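Local coordinates for protein phenol hydroxylase component phN (Pseudomonas stutzeri, PDB 3U52) that probably serves as the diiron-bearing subunit of a multicomponent monooxygenase that hydroxylates phenol with molecular oxygen, at residues A[398-403]-A[427-432]; A[173-178]-A[270-275]; A[418-423]-A[432-437]. One frame throughout, in Å; residues are numbered along the deposited sequence.

Contact 1 (A[398-403]-A[427-432]); sequences LCQVCQ and ERYHFC. With ZN (zinc ion), chain I.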
loop_
_atom_site.group_PDB
_atom_site.type_symbol
_atom_site.label_atom_id
_atom_site.label_comp_id
_atom_site.label_asym_id
_atom_site.label_seq_id
_atom_site.Cartn_x
_atom_site.Cartn_y
_atom_site.Cartn_z
ATOM N N LEU A 398 17.913 24.557 35.636
ATOM C CA LEU A 398 16.862 23.635 35.259
ATOM C C LEU A 398 15.925 23.433 36.449
ATOM O O LEU A 398 16.383 23.473 37.619
ATOM C CB LEU A 398 17.479 22.267 34.880
ATOM C CG LEU A 398 18.450 22.218 33.692
ATOM C CD1 LEU A 398 18.771 20.747 33.395
ATOM C CD2 LEU A 398 17.830 22.907 32.475
ATOM N N CYS A 399 14.631 23.194 36.168
ATOM C CA CYS A 399 13.681 22.830 37.218
ATOM C C CYS A 399 13.997 21.445 37.768
ATOM O O CYS A 399 14.184 20.513 37.004
ATOM C CB CYS A 399 12.259 22.793 36.655
ATOM S SG CYS A 399 10.944 22.433 37.839
ATOM N N GLN A 400 13.961 21.301 39.105
ATOM C CA GLN A 400 14.250 20.028 39.751
ATOM C C GLN A 400 13.223 18.912 39.334
ATOM O O GLN A 400 13.517 17.707 39.432
ATOM C CB GLN A 400 14.223 20.205 41.287
ATOM C CG GLN A 400 14.721 18.925 42.102
ATOM C CD GLN A 400 16.172 18.596 41.803
ATOM O OE1 GLN A 400 16.592 17.411 41.698
ATOM N NE2 GLN A 400 16.955 19.609 41.728
ATOM N N VAL A 401 12.046 19.308 38.862
ATOM C CA VAL A 401 10.958 18.315 38.612
ATOM C C VAL A 401 10.822 18.082 37.099
ATOM O O VAL A 401 11.065 16.975 36.625
ATOM C CB VAL A 401 9.604 18.703 39.282
ATOM C CG1 VAL A 401 8.452 17.802 38.803
ATOM C CG2 VAL A 401 9.715 18.679 40.850
ATOM N N CYS A 402 10.520 19.121 36.331
ATOM C CA CYS A 402 10.164 18.907 34.909
ATOM C C CYS A 402 11.407 18.953 34.072
ATOM O O CYS A 402 11.391 18.459 32.931
ATOM C CB CYS A 402 9.079 19.920 34.424
ATOM S SG CYS A 402 9.638 21.641 34.291
ATOM N N GLN A 403 12.506 19.451 34.683
ATOM C CA GLN A 403 13.827 19.673 34.056
ATOM C C GLN A 403 13.927 20.599 32.870
ATOM O O GLN A 403 14.959 20.635 32.250
ATOM C CB GLN A 403 14.574 18.361 33.756
ATOM C CG GLN A 403 14.442 17.398 34.992
ATOM C CD GLN A 403 15.164 16.106 34.815
ATOM O OE1 GLN A 403 15.971 15.964 33.893
ATOM N NE2 GLN A 403 14.885 15.144 35.687
ATOM N N GLU A 427 19.521 21.136 51.936
ATOM C CA GLU A 427 19.952 21.320 50.540
ATOM C C GLU A 427 18.961 22.271 49.859
ATOM O O GLU A 427 17.835 22.325 50.258
ATOM C CB GLU A 427 19.958 19.966 49.784
ATOM C CG GLU A 427 21.127 18.961 50.188
ATOM C CD GLU A 427 22.473 19.366 49.608
ATOM O OE1 GLU A 427 22.492 20.066 48.559
ATOM O OE2 GLU A 427 23.540 19.008 50.186
ATOM N N ARG A 428 19.357 22.989 48.821
ATOM C CA ARG A 428 18.451 23.955 48.197
ATOM C C ARG A 428 18.014 23.328 46.862
ATOM O O ARG A 428 18.826 22.667 46.207
ATOM C CB ARG A 428 19.133 25.287 47.923
ATOM C CG ARG A 428 19.903 25.906 49.163
ATOM C CD ARG A 428 20.356 27.326 48.820
ATOM N NE ARG A 428 20.948 27.928 50.004
ATOM C CZ ARG A 428 20.256 28.447 51.025
ATOM N NH1 ARG A 428 18.939 28.500 51.014
ATOM N NH2 ARG A 428 20.914 28.944 52.065
ATOM N N TYR A 429 16.767 23.545 46.490
ATOM C CA TYR A 429 16.213 22.997 45.220
ATOM C C TYR A 429 15.432 24.108 44.591
ATOM O O TYR A 429 14.860 24.932 45.322
ATOM C CB TYR A 429 15.296 21.790 45.443
ATOM C CG TYR A 429 16.072 20.655 46.053
ATOM C CD1 TYR A 429 16.895 19.841 45.278
ATOM C CD2 TYR A 429 16.027 20.443 47.442
ATOM C CE1 TYR A 429 17.670 18.797 45.876
ATOM C CE2 TYR A 429 16.809 19.449 48.051
ATOM C CZ TYR A 429 17.627 18.649 47.263
ATOM O OH TYR A 429 18.327 17.650 47.876
ATOM N N HIS A 430 15.395 24.107 43.257
ATOM C CA HIS A 430 14.752 25.166 42.467
ATOM C C HIS A 430 13.738 24.587 41.459
ATOM O O HIS A 430 13.929 23.469 40.914
ATOM C CB HIS A 430 15.802 25.982 41.707
ATOM C CG HIS A 430 16.856 26.568 42.606
ATOM N ND1 HIS A 430 16.794 27.862 43.069
ATOM C CD2 HIS A 430 17.919 25.997 43.224
ATOM C CE1 HIS A 430 17.817 28.086 43.881
ATOM N NE2 HIS A 430 18.512 26.970 43.994
ATOM N N PHE A 431 12.713 25.394 41.169
ATOM C CA PHE A 431 11.559 25.010 40.320
ATOM C C PHE A 431 11.192 26.129 39.347
ATOM O O PHE A 431 11.476 27.299 39.614
ATOM C CB PHE A 431 10.356 24.660 41.215
ATOM C CG PHE A 431 10.726 23.739 42.333
ATOM C CD1 PHE A 431 10.921 22.378 42.093
ATOM C CD2 PHE A 431 11.021 24.246 43.595
ATOM C CE1 PHE A 431 11.368 21.518 43.136
ATOM C CE2 PHE A 431 11.424 23.379 44.667
ATOM C CZ PHE A 431 11.619 22.044 44.425
ATOM N N CYS A 432 10.504 25.770 38.254
ATOM C CA CYS A 432 10.050 26.769 37.266
ATOM C C CYS A 432 8.697 27.427 37.659
ATOM O O CYS A 432 8.279 28.402 36.998
ATOM C CB CYS A 432 9.877 26.074 35.927
ATOM S SG CYS A 432 8.568 24.794 35.979
HETATM ZN ZN ZN I . 9.123 22.519 36.314
#

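Contact 2 (A[173-178]-A[270-275]); sequences SVPKSF and FRLLSL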
loop_
_atom_site.group_PDB
_atom_site.type_symbol
_atom_site.label_atom_id
_atom_site.label_comp_id
_atom_site.label_asym_id
_atom_site.label_seq_id
_atom_site.Cartn_x
_atom_site.Cartn_y
_atom_site.Cartn_z
ATOM N N SER A 173 15.951 15.212 28.382
ATOM C CA SER A 173 15.614 14.791 29.755
ATOM C C SER A 173 14.179 15.179 30.205
ATOM O O SER A 173 13.662 14.586 31.151
ATOM C CB SER A 173 16.649 15.275 30.781
ATOM O OG SER A 173 16.343 16.648 31.168
ATOM N N VAL A 174 13.561 16.181 29.552
ATOM C CA VAL A 174 12.140 16.541 29.761
ATOM C C VAL A 174 11.196 15.371 29.453
ATOM O O VAL A 174 10.505 14.888 30.373
ATOM C CB VAL A 174 11.766 17.831 28.990
ATOM C CG1 VAL A 174 10.409 18.286 29.330
ATOM C CG2 VAL A 174 12.822 18.951 29.258
ATOM N N PRO A 175 11.110 14.900 28.174
ATOM C CA PRO A 175 10.313 13.672 27.994
ATOM C C PRO A 175 10.807 12.438 28.745
ATOM O O PRO A 175 9.982 11.677 29.234
ATOM C CB PRO A 175 10.437 13.376 26.474
ATOM C CG PRO A 175 11.531 14.242 25.983
ATOM C CD PRO A 175 11.594 15.431 26.887
ATOM N N LYS A 176 12.121 12.224 28.823
ATOM C CA LYS A 176 12.659 11.052 29.520
ATOM C C LYS A 176 12.255 10.986 31.009
ATOM O O LYS A 176 11.730 9.949 31.469
ATOM C CB LYS A 176 14.175 10.972 29.364
ATOM C CG LYS A 176 14.749 9.594 29.785
ATOM C CD LYS A 176 16.251 9.618 29.664
ATOM C CE LYS A 176 16.926 8.620 30.611
ATOM N NZ LYS A 176 16.702 7.220 30.198
ATOM N N SER A 177 12.472 12.076 31.752
ATOM C CA SER A 177 12.112 12.065 33.161
ATOM C C SER A 177 10.588 11.998 33.391
ATOM O O SER A 177 10.139 11.448 34.402
ATOM C CB SER A 177 12.741 13.258 33.921
ATOM O OG SER A 177 12.117 14.469 33.542
ATOM N N PHE A 178 9.786 12.540 32.467
ATOM C CA PHE A 178 8.298 12.379 32.514
ATOM C C PHE A 178 7.941 10.901 32.538
ATOM O O PHE A 178 7.173 10.419 33.405
ATOM C CB PHE A 178 7.625 13.043 31.261
ATOM C CG PHE A 178 6.138 12.841 31.205
ATOM C CD1 PHE A 178 5.599 11.723 30.594
ATOM C CD2 PHE A 178 5.270 13.806 31.730
ATOM C CE1 PHE A 178 4.196 11.528 30.561
ATOM C CE2 PHE A 178 3.846 13.654 31.683
ATOM C CZ PHE A 178 3.322 12.515 31.148
ATOM N N PHE A 270 1.398 19.075 31.052
ATOM C CA PHE A 270 1.442 20.449 30.510
ATOM C C PHE A 270 2.912 20.903 30.185
ATOM O O PHE A 270 3.198 21.505 29.124
ATOM C CB PHE A 270 0.770 21.413 31.533
ATOM C CG PHE A 270 0.976 22.858 31.221
ATOM C CD1 PHE A 270 0.594 23.381 29.997
ATOM C CD2 PHE A 270 1.543 23.702 32.165
ATOM C CE1 PHE A 270 0.771 24.772 29.727
ATOM C CE2 PHE A 270 1.718 25.064 31.900
ATOM C CZ PHE A 270 1.331 25.581 30.678
ATOM N N ARG A 271 3.851 20.609 31.095
ATOM C CA ARG A 271 5.255 20.973 30.879
ATOM C C ARG A 271 5.818 20.172 29.706
ATOM O O ARG A 271 6.537 20.704 28.867
ATOM C CB ARG A 271 6.086 20.817 32.179
ATOM C CG ARG A 271 5.763 21.970 33.161
ATOM C CD ARG A 271 6.222 23.292 32.526
ATOM N NE ARG A 271 6.354 24.377 33.523
ATOM C CZ ARG A 271 5.810 25.583 33.412
ATOM N NH1 ARG A 271 5.041 25.912 32.373
ATOM N NH2 ARG A 271 6.018 26.467 34.358
ATOM N N LEU A 272 5.478 18.894 29.629
ATOM C CA LEU A 272 5.990 18.100 28.514
ATOM C C LEU A 272 5.497 18.706 27.148
ATOM O O LEU A 272 6.261 18.837 26.189
ATOM C CB LEU A 272 5.514 16.661 28.682
ATOM C CG LEU A 272 5.869 15.716 27.544
ATOM C CD1 LEU A 272 7.410 15.718 27.265
ATOM C CD2 LEU A 272 5.375 14.376 27.910
ATOM N N LEU A 273 4.233 19.094 27.093
ATOM C CA LEU A 273 3.606 19.622 25.855
ATOM C C LEU A 273 4.092 21.001 25.397
ATOM O O LEU A 273 3.859 21.420 24.237
ATOM C CB LEU A 273 2.095 19.737 26.052
ATOM C CG LEU A 273 1.350 18.425 26.084
ATOM C CD1 LEU A 273 -0.096 18.728 26.569
ATOM C CD2 LEU A 273 1.387 17.801 24.672
ATOM N N SER A 274 4.736 21.729 26.297
ATOM C CA SER A 274 5.396 22.962 25.903
ATOM C C SER A 274 6.338 22.751 24.682
ATOM O O SER A 274 6.426 23.619 23.835
ATOM C CB SER A 274 6.072 23.649 27.096
ATOM O OG SER A 274 7.337 23.099 27.451
ATOM N N LEU A 275 6.970 21.582 24.557
ATOM C CA LEU A 275 7.731 21.229 23.369
ATOM C C LEU A 275 6.924 21.203 22.060
ATOM O O LEU A 275 7.461 21.564 20.998
ATOM C CB LEU A 275 8.370 19.852 23.558
ATOM C CG LEU A 275 9.528 19.760 24.537
ATOM C CD1 LEU A 275 9.992 18.274 24.623
ATOM C CD2 LEU A 275 10.660 20.713 24.122
#

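Contact 3 (A[418-423]-A[432-437]); sequences SHRQIE and CSDGCC. With ZN (zinc ion), chain I; GOL (glycerol), chain N.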
loop_
_atom_site.group_PDB
_atom_site.type_symbol
_atom_site.label_atom_id
_atom_site.label_comp_id
_atom_site.label_asym_id
_atom_site.label_seq_id
_atom_site.Cartn_x
_atom_site.Cartn_y
_atom_site.Cartn_z
ATOM N N SER A 418 8.898 32.882 36.927
ATOM C CA SER A 418 8.093 32.275 38.025
ATOM C C SER A 418 8.938 31.283 38.825
ATOM O O SER A 418 8.433 30.276 39.304
ATOM C CB SER A 418 6.833 31.583 37.530
ATOM O OG SER A 418 7.168 30.617 36.542
ATOM N N HIS A 419 10.218 31.599 38.966
ATOM C CA HIS A 419 11.156 30.805 39.797
ATOM C C HIS A 419 10.616 30.623 41.217
ATOM O O HIS A 419 10.039 31.567 41.797
ATOM C CB HIS A 419 12.582 31.432 39.790
ATOM C CG HIS A 419 13.537 30.854 40.808
ATOM N ND1 HIS A 419 13.638 31.342 42.096
ATOM C CD2 HIS A 419 14.395 29.801 40.737
ATOM C CE1 HIS A 419 14.514 30.619 42.775
ATOM N NE2 HIS A 419 14.998 29.686 41.971
ATOM N N ARG A 420 10.803 29.401 41.757
ATOM C CA ARG A 420 10.551 29.106 43.177
ATOM C C ARG A 420 11.737 28.322 43.716
ATOM O O ARG A 420 12.448 27.618 42.934
ATOM C CB ARG A 420 9.276 28.273 43.354
ATOM C CG ARG A 420 8.008 28.880 42.794
ATOM C CD ARG A 420 7.581 30.132 43.564
ATOM N NE ARG A 420 6.354 30.678 42.960
ATOM C CZ ARG A 420 6.296 31.697 42.094
ATOM N NH1 ARG A 420 7.376 32.355 41.675
ATOM N NH2 ARG A 420 5.123 32.066 41.632
ATOM N N GLN A 421 12.000 28.450 45.027
ATOM C CA GLN A 421 13.098 27.672 45.645
ATOM C C GLN A 421 12.723 27.298 47.052
ATOM O O GLN A 421 11.897 27.964 47.700
ATOM C CB GLN A 421 14.478 28.369 45.595
ATOM C CG GLN A 421 14.731 29.517 46.582
ATOM C CD GLN A 421 16.104 30.110 46.416
ATOM O OE1 GLN A 421 16.273 31.091 45.691
ATOM N NE2 GLN A 421 17.104 29.506 47.051
ATOM N N ILE A 422 13.321 26.224 47.515
ATOM C CA ILE A 422 12.965 25.664 48.795
ATOM C C ILE A 422 14.261 25.146 49.421
ATOM O O ILE A 422 15.276 25.031 48.737
ATOM C CB ILE A 422 11.839 24.597 48.569
ATOM C CG1 ILE A 422 10.536 24.929 49.327
ATOM C CG2 ILE A 422 12.356 23.141 48.429
ATOM C CD1 ILE A 422 10.300 24.238 50.727
ATOM N N GLU A 423 14.234 24.935 50.732
ATOM C CA GLU A 423 15.250 24.177 51.436
ATOM C C GLU A 423 14.609 22.879 51.861
ATOM O O GLU A 423 13.496 22.866 52.408
ATOM C CB GLU A 423 15.716 24.931 52.673
ATOM C CG GLU A 423 16.349 26.218 52.342
ATOM C CD GLU A 423 16.842 26.926 53.569
ATOM O OE1 GLU A 423 17.806 26.407 54.212
ATOM O OE2 GLU A 423 16.269 27.997 53.887
ATOM N N CYS A 432 10.504 25.770 38.254
ATOM C CA CYS A 432 10.050 26.769 37.266
ATOM C C CYS A 432 8.697 27.427 37.659
ATOM O O CYS A 432 8.279 28.402 36.998
ATOM C CB CYS A 432 9.877 26.074 35.927
ATOM S SG CYS A 432 8.568 24.794 35.979
ATOM N N SER A 433 8.017 26.900 38.674
ATOM C CA SER A 433 6.634 27.250 38.976
ATOM C C SER A 433 6.169 26.661 40.308
ATOM O O SER A 433 6.824 25.789 40.865
ATOM C CB SER A 433 5.724 26.642 37.918
ATOM O OG SER A 433 5.969 25.224 37.889
ATOM N N ASP A 434 4.995 27.107 40.769
ATOM C CA ASP A 434 4.310 26.528 41.915
ATOM C C ASP A 434 3.912 25.105 41.593
ATOM O O ASP A 434 3.888 24.277 42.476
ATOM C CB ASP A 434 3.057 27.323 42.274
ATOM C CG ASP A 434 3.376 28.705 42.881
ATOM O OD1 ASP A 434 4.231 28.809 43.788
ATOM O OD2 ASP A 434 2.738 29.676 42.448
ATOM N N GLY A 435 3.568 24.808 40.351
ATOM C CA GLY A 435 3.043 23.476 40.054
ATOM C C GLY A 435 4.099 22.408 40.289
ATOM O O GLY A 435 3.812 21.374 40.879
ATOM N N CYS A 436 5.327 22.688 39.852
ATOM C CA CYS A 436 6.465 21.781 40.035
ATOM C C CYS A 436 6.924 21.778 41.495
ATOM O O CYS A 436 7.241 20.753 42.046
ATOM C CB CYS A 436 7.587 22.181 39.104
ATOM S SG CYS A 436 7.349 21.594 37.343
ATOM N N CYS A 437 6.900 22.936 42.131
ATOM C CA CYS A 437 7.183 23.009 43.565
ATOM C C CYS A 437 6.283 22.075 44.368
ATOM O O CYS A 437 6.774 21.323 45.208
ATOM C CB CYS A 437 7.113 24.477 44.062
ATOM S SG CYS A 437 7.786 24.632 45.766
HETATM ZN ZN ZN I . 9.123 22.519 36.314
HETATM C C1 GOL N . 5.068 29.814 34.508
HETATM O O1 GOL N . 5.272 28.827 35.440
HETATM C C2 GOL N . 3.586 29.800 34.241
HETATM O O2 GOL N . 3.023 31.098 34.238
HETATM C C3 GOL N . 3.246 28.889 33.075
HETATM O O3 GOL N . 4.345 28.617 32.247
#

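Contact 1 (A[398-403]-A[427-432])
Cys399 carries SG trans to its backbone nitrogen (chi1 -177°), whereas Cys432 sets SG between its backbone nitrogen and carbonyl carbon (chi1 64°), and the two sulfurs converge on one zinc ion, with Cys399 SG and Cys432 SG each 2.4 Å from the metal. Cys402 SG binds it at 2.3 Å, and Cys436, on the following helix, completes a four-cysteine site. The backbones are tied where Gln400 N donates to His430 O over 2.8 Å, a bond bent only to 159° at the hydrogen. Phe431 lies beside this link: its CE1 is 3.6 Å from Gln400 CB and 4.0 Å from Val401 CG2, both approaching the ring obliquely. Trimming the ring to an alanine here would probably leave Gln400 CB and Val401 CG2 without their aromatic neighbour and open a gap beside the zinc loop. Cys399 SG accepts from Val401 N at 3.5 Å and weakly from Cys402 N, as in the knuckle turn of CxxC zinc sites, and across the contact from Cys432 N at 3.4 Å. Amide hydrogens directed at a metal-bound sulfur would be expected to spread its negative charge, and four cysteine ligands are consistent with a structural zinc.

Contact 2 (A[173-178]-A[270-275])
Leu272 meets Phe178 with one methyl laid over the ring: CD2 sits 3.7 Å from the centroid of the Phe178 ring and only 12° off its normal, which defines a CH-pi contact over the face. The other methyl points at the turn before Phe178 in helix 173-184, where Leu272 CD1 lies 3.6 Å from Pro175 CA and 3.9 Å from Pro175 CB. Val174 CG1 is a more distant neighbour of Leu272 CD1, at 4.5 Å. With its CG trans to the backbone nitrogen (chi1 175°), Leu272 projects toward helix 173-184 and can split its branches between proline and phenylalanine. One turn further on, Leu275 CD1 reaches Pro175 CD at 4.0 Å, the two side chains crossing at about a right angle.

No hydrogen bond joins the segments, so the interface rests on apolar packing, and all five touching residues are buried. Within helix 173-184, Ser177 OG donates to Ser173 O at 2.8 Å; that carbonyl also takes Ser177 N, and thus holds two donors.

Further out, Trp265 meets the Phe178 ring edge-to-face, while Phe198 of helix 187-216 touches both Phe178 and Leu272. Phe198 and Leu273 belong to a xenon pocket, and the next residue after Phe198, Glu199, is an iron ligand.

The short segments approach to 9.7 Å between axes, with 147° between their N-to-C directions. This is near-antiparallel helix packing through interdigitated aliphatic and aromatic side chains, here in the largely helical body of a diiron hydroxylase, where it joins helix 173-184 to helix 254-283 beside a helix that supplies an iron ligand.

Contact 3 (A[418-423]-A[432-437])
The N-terminal end of helix 434-442, just past Cys432 of the zinc site, packs against the start of strand 417-424 through Ser418 and Arg420. Ser418 OG donates to Cys432 O in the carbonyl plane; at 2.5 Å the bond is short, so its exact length deserves caution. A glycerol, probably from the crystallisation liquor, adds a second partner, its O1 donating to Ser418 OG over 2.8 Å.

Arg420 bends at its second torsion (chi2 -68°) and passes CG 3.8 Å from Ser433 C before its guanidinium meets the carboxylate of Asp434. In this salt bridge Arg420 NE donates edge-on to Asp434 OD1 at 2.9 Å, the oxygen being met from above the carboxylate plane, and the two flat groups stand 60° apart. The second link, Arg420 NH2 to Asp434 OD2, is weak.

Between Cys432, held by Ser418, and Asp434, held by Arg420, the chain enters the helix with Ser433 as N-cap: its OG accepts from Cys436 N at 3.3 Å. The cap follows one zinc ligand, Cys432, and takes its bond from the backbone of another, Cys436, whose SG binds the metal at 2.2 Å. Strand, turn and helix all fall within the range of the YHS domain, a small cysteine-bearing module.

Arg420 NH1 turns back to the preceding residue, donating to His419 O at 2.8 Å from above the carbonyl plane, and also forms a salt bridge with Glu410.

Overall arrangement
Contact 2 closes first along the chain; contacts 1 and 3 follow, with their segments alternating. Contacts 1 and 3 have centres 7 Å apart, share Cys432 and the zinc ion, and use both strands of the antiparallel pair 417-424 and 427-431, probably joined also by a hydrogen bond between His430 ND1 and His419 NE2. Contact 2 lies deeper, about 6 Å from the chain's centre against 20 and 22 Å for contacts 1 and 3, and its centre is about 14 Å and 16 Å from theirs. It still meets the zinc module: Ser173 probably hydrogen-bonds Gln403, and Arg271 packs on Cys432 and Ser433. The zinc module is therefore seated directly on the helical body.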